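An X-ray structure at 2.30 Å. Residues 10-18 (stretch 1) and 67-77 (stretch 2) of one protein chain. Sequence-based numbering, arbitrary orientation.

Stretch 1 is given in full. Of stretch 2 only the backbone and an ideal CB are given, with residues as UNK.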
# COMPACT_ATOMS: atom_id res chain seq x y z
N ALA A 10 -1.54 -7.15 35.15
CA ALA A 10 -2.28 -5.91 35.00
C ALA A 10 -1.72 -5.10 33.84
O ALA A 10 -0.51 -4.83 33.80
CB ALA A 10 -2.23 -5.08 36.29
N VAL A 11 -2.59 -4.69 32.92
CA VAL A 11 -2.21 -3.92 31.74
C VAL A 11 -3.07 -2.66 31.71
O VAL A 11 -4.30 -2.74 31.68
CB VAL A 11 -2.39 -4.73 30.45
CG1 VAL A 11 -2.15 -3.84 29.24
CG2 VAL A 11 -1.46 -5.94 30.42
N ARG A 12 -2.42 -1.50 31.69
CA ARG A 12 -3.12 -0.23 31.71
C ARG A 12 -2.96 0.50 30.37
O ARG A 12 -1.90 0.43 29.75
CB ARG A 12 -2.60 0.65 32.85
CG ARG A 12 -3.38 1.92 33.03
CD ARG A 12 -2.82 2.77 34.15
NE ARG A 12 -3.60 3.98 34.30
CZ ARG A 12 -3.40 4.88 35.26
NH1 ARG A 12 -2.43 4.69 36.15
NH2 ARG A 12 -4.16 5.96 35.33
N GLY A 13 -4.00 1.19 29.94
CA GLY A 13 -3.85 2.04 28.77
C GLY A 13 -5.20 2.34 28.14
O GLY A 13 -6.24 2.22 28.78
N SER A 14 -5.15 2.73 26.88
CA SER A 14 -6.34 3.00 26.09
C SER A 14 -6.72 1.74 25.33
O SER A 14 -5.85 1.06 24.79
CB SER A 14 -6.09 4.15 25.12
OG SER A 14 -6.38 5.39 25.73
N PHE A 15 -8.01 1.40 25.31
CA PHE A 15 -8.48 0.14 24.75
C PHE A 15 -9.60 0.42 23.77
O PHE A 15 -10.39 1.36 23.94
CB PHE A 15 -9.03 -0.81 25.83
CG PHE A 15 -7.99 -1.32 26.79
CD1 PHE A 15 -7.58 -0.56 27.87
CD2 PHE A 15 -7.43 -2.57 26.60
CE1 PHE A 15 -6.63 -1.04 28.74
CE2 PHE A 15 -6.47 -3.05 27.46
CZ PHE A 15 -6.07 -2.29 28.53
N ILE A 16 -9.70 -0.42 22.74
CA ILE A 16 -10.85 -0.38 21.85
C ILE A 16 -11.20 -1.79 21.40
O ILE A 16 -10.30 -2.57 21.04
CB ILE A 16 -10.61 0.56 20.65
CG1 ILE A 16 -11.74 0.44 19.62
CG2 ILE A 16 -9.26 0.28 20.02
CD1 ILE A 16 -11.85 1.66 18.72
N ASP A 17 -12.48 -2.14 21.45
CA ASP A 17 -12.94 -3.44 20.96
C ASP A 17 -14.41 -3.33 20.56
O ASP A 17 -15.07 -2.32 20.81
CB ASP A 17 -12.71 -4.56 22.00
CG ASP A 17 -13.52 -4.37 23.29
OD1 ASP A 17 -13.94 -3.24 23.62
OD2 ASP A 17 -13.73 -5.39 24.00
N VAL A 18 -14.90 -4.36 19.89
CA VAL A 18 -16.32 -4.47 19.53
C VAL A 18 -16.94 -5.52 20.44
O VAL A 18 -16.49 -6.67 20.47
CB VAL A 18 -16.50 -4.84 18.05
CG1 VAL A 18 -17.98 -4.90 17.70
CG2 VAL A 18 -15.76 -3.85 17.15
N UNK A 67 1.76 -3.13 33.84
CA UNK A 67 2.40 -2.74 32.58
C UNK A 67 1.68 -1.51 32.06
O UNK A 67 0.49 -1.58 31.70
CB UNK A 67 2.37 -3.87 31.55
N UNK A 68 2.37 -0.38 32.04
CA UNK A 68 1.78 0.93 31.75
C UNK A 68 2.01 1.26 30.27
O UNK A 68 3.09 1.69 29.88
CB UNK A 68 2.38 2.01 32.65
N UNK A 69 0.97 1.06 29.45
CA UNK A 69 1.03 1.38 28.03
C UNK A 69 0.24 2.64 27.69
O UNK A 69 -0.30 2.76 26.59
CB UNK A 69 0.51 0.20 27.21
N UNK A 70 0.17 3.59 28.63
CA UNK A 70 -0.55 4.82 28.37
C UNK A 70 0.14 5.61 27.27
O UNK A 70 1.36 5.69 27.21
CB UNK A 70 -0.66 5.66 29.64
N UNK A 71 -0.67 6.19 26.39
CA UNK A 71 -0.20 6.79 25.16
C UNK A 71 -0.30 5.87 23.96
O UNK A 71 -0.28 6.35 22.82
CB UNK A 71 1.25 7.24 25.33
N UNK A 72 -0.47 4.57 24.19
CA UNK A 72 -0.68 3.59 23.13
C UNK A 72 -2.16 3.23 23.05
O UNK A 72 -2.98 3.64 23.88
CB UNK A 72 0.17 2.34 23.37
N UNK A 73 -2.50 2.44 22.04
CA UNK A 73 -3.85 1.93 21.87
C UNK A 73 -3.82 0.41 21.85
O UNK A 73 -3.09 -0.19 21.07
CB UNK A 73 -4.48 2.48 20.59
N UNK A 74 -4.65 -0.22 22.68
CA UNK A 74 -4.64 -1.66 22.86
C UNK A 74 -5.88 -2.23 22.19
O UNK A 74 -7.01 -1.82 22.49
CB UNK A 74 -4.59 -2.04 24.34
N UNK A 75 -5.66 -3.17 21.27
CA UNK A 75 -6.72 -3.76 20.46
C UNK A 75 -6.62 -5.27 20.59
O UNK A 75 -5.56 -5.81 20.96
CB UNK A 75 -6.62 -3.32 19.00
N UNK A 76 -7.71 -5.99 20.32
CA UNK A 76 -7.61 -7.45 20.27
C UNK A 76 -6.71 -7.88 19.12
O UNK A 76 -6.57 -7.18 18.12
CB UNK A 76 -9.00 -8.08 20.12
N UNK A 77 -6.08 -9.05 19.29
CA UNK A 77 -5.18 -9.54 18.26
C UNK A 77 -5.89 -9.69 16.92
O UNK A 77 -7.06 -10.05 16.85
CB UNK A 77 -4.57 -10.88 18.68

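The two stretches pair as parallel strands, and each turns a corner midway, stretch 1 at Gly13 and stretch 2 at 71 and 72.

At 67 the backbone N donates to Ala10 O (2.8 Å) and the O accepts from Arg12 N (2.9 Å), which leaves the choice of side chain to the CB. This lies on the face of Val11, 4.5 Å from Val11 CG2, so an aliphatic chain, or a long one with a polar tip, would suit. It is Arg67, whose CD lies 4.0 Å from Val11 CG2, while a water accepts from both Arg67 NE (3.0 Å) and Ala10 N (2.9 Å).

Position 68 shares the face of Arg12, beside an extended cationic chain. Many polar residues would fit, an acid among them. Asp68 is found, yet its OD1 stays 4.3 Å from Arg12 CD; its charge is used within its own stretch, by 70.

At 69 the N donates to Arg12 O (3.0 Å), and the CB points sideways. Large apolar or aromatic groups could cover Val11 CG1. Tyr69 does so, with CD2 3.7 Å from Val11 CG1, which meets the ring at its edge.

The CB of 70 also points sideways, leaving room for a long chain; the Arg12 guanidinium would suggest an acid or a flat group. Arg70 stacks its guanidinium on that of Arg12, centres 3.7 Å apart, despite like charge, and its NH2 forms a salt bridge with Asp68 OD2 (2.8 Å).

Position 71, at phi 96° and psi -17° in a type II turn, calls for glycine, since a CB would jam against the preceding carbonyl. Gly71 N donates to a water that in turn donates to Ser14 OG.

Position 72 has nothing of stretch 1 within 5.5 Å of its CB, so the choice is wide. Lys72 leads away, but its O lies 3.4 Å from Ser14 CB.

At 73 the CB is 5.3 Å from Ile16 CG2, inviting a branched aliphatic residue. Leu73 places CD2 3.7 Å from Ile16 CG2 and CD1 3.9 Å from Ser14 CB.

Position 74 bonds through N to Ser14 O (2.7 Å) and through O to Ile16 N (3.0 Å). Its CB, 3.7 Å from Phe15 CD2, favours an aliphatic chain. Ile74 sends CD1 to Phe15 CZ (3.5 Å) and Val11 CG1 (3.6 Å), with CG1 over one ring face.

The CB of 75 points sideways, near Ile16 CG2, so several apolar residues would suit, beta-branched ones included; Val75 CG1 lies 3.5 Å from Ile16 CG2. At 76, phi -65° suits proline but many others too; Pro76 CD lies 3.3 Å from Ile16 O. Position 77 is out of reach, so stretch 1 does not constrain it; Gly77 is found.

Stretch 2, residues 67-77: RDYRGKLIVPG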
# COMPACT_ATOMS: atom_id res chain seq x y z
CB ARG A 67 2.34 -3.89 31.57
CG ARG A 67 3.05 -5.14 32.04
CD ARG A 67 2.08 -6.30 32.18
NE ARG A 67 2.64 -7.40 32.95
CZ ARG A 67 3.45 -8.33 32.45
NH1 ARG A 67 3.81 -8.30 31.17
NH2 ARG A 67 3.91 -9.30 33.24
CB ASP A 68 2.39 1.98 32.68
CG ASP A 68 1.72 3.33 32.55
OD1 ASP A 68 0.74 3.45 31.79
OD2 ASP A 68 2.18 4.29 33.22
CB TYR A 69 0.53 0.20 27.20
CG TYR A 69 1.36 -1.05 27.33
CD1 TYR A 69 2.73 -1.04 27.08
CD2 TYR A 69 0.77 -2.26 27.71
CE1 TYR A 69 3.49 -2.20 27.20
CE2 TYR A 69 1.53 -3.42 27.84
CZ TYR A 69 2.89 -3.38 27.58
OH TYR A 69 3.64 -4.53 27.70
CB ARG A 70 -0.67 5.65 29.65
CG ARG A 70 -1.74 5.12 30.60
CD ARG A 70 -1.82 5.91 31.89
NE ARG A 70 -0.61 5.80 32.68
CZ ARG A 70 -0.37 6.50 33.79
NH1 ARG A 70 -1.28 7.36 34.23
NH2 ARG A 70 0.76 6.34 34.45
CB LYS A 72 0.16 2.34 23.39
CG LYS A 72 1.60 2.60 23.81
CD LYS A 72 2.44 3.09 22.64
CE LYS A 72 3.92 2.81 22.85
NZ LYS A 72 4.51 3.63 23.94
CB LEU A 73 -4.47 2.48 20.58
CG LEU A 73 -5.98 2.70 20.59
CD1 LEU A 73 -6.33 4.03 21.25
CD2 LEU A 73 -6.50 2.65 19.16
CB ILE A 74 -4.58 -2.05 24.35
CG1 ILE A 74 -3.40 -1.36 25.02
CG2 ILE A 74 -4.48 -3.56 24.50
CD1 ILE A 74 -3.26 -1.71 26.51
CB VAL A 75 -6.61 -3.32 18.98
CG1 VAL A 75 -6.64 -1.82 18.88
CG2 VAL A 75 -5.33 -3.86 18.36
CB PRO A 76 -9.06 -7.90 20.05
CG PRO A 76 -9.90 -6.73 20.43
CD PRO A 76 -9.09 -5.52 20.10
O HOH W 1 1.32 -7.17 35.62
O HOH W 2 -3.79 5.81 26.93
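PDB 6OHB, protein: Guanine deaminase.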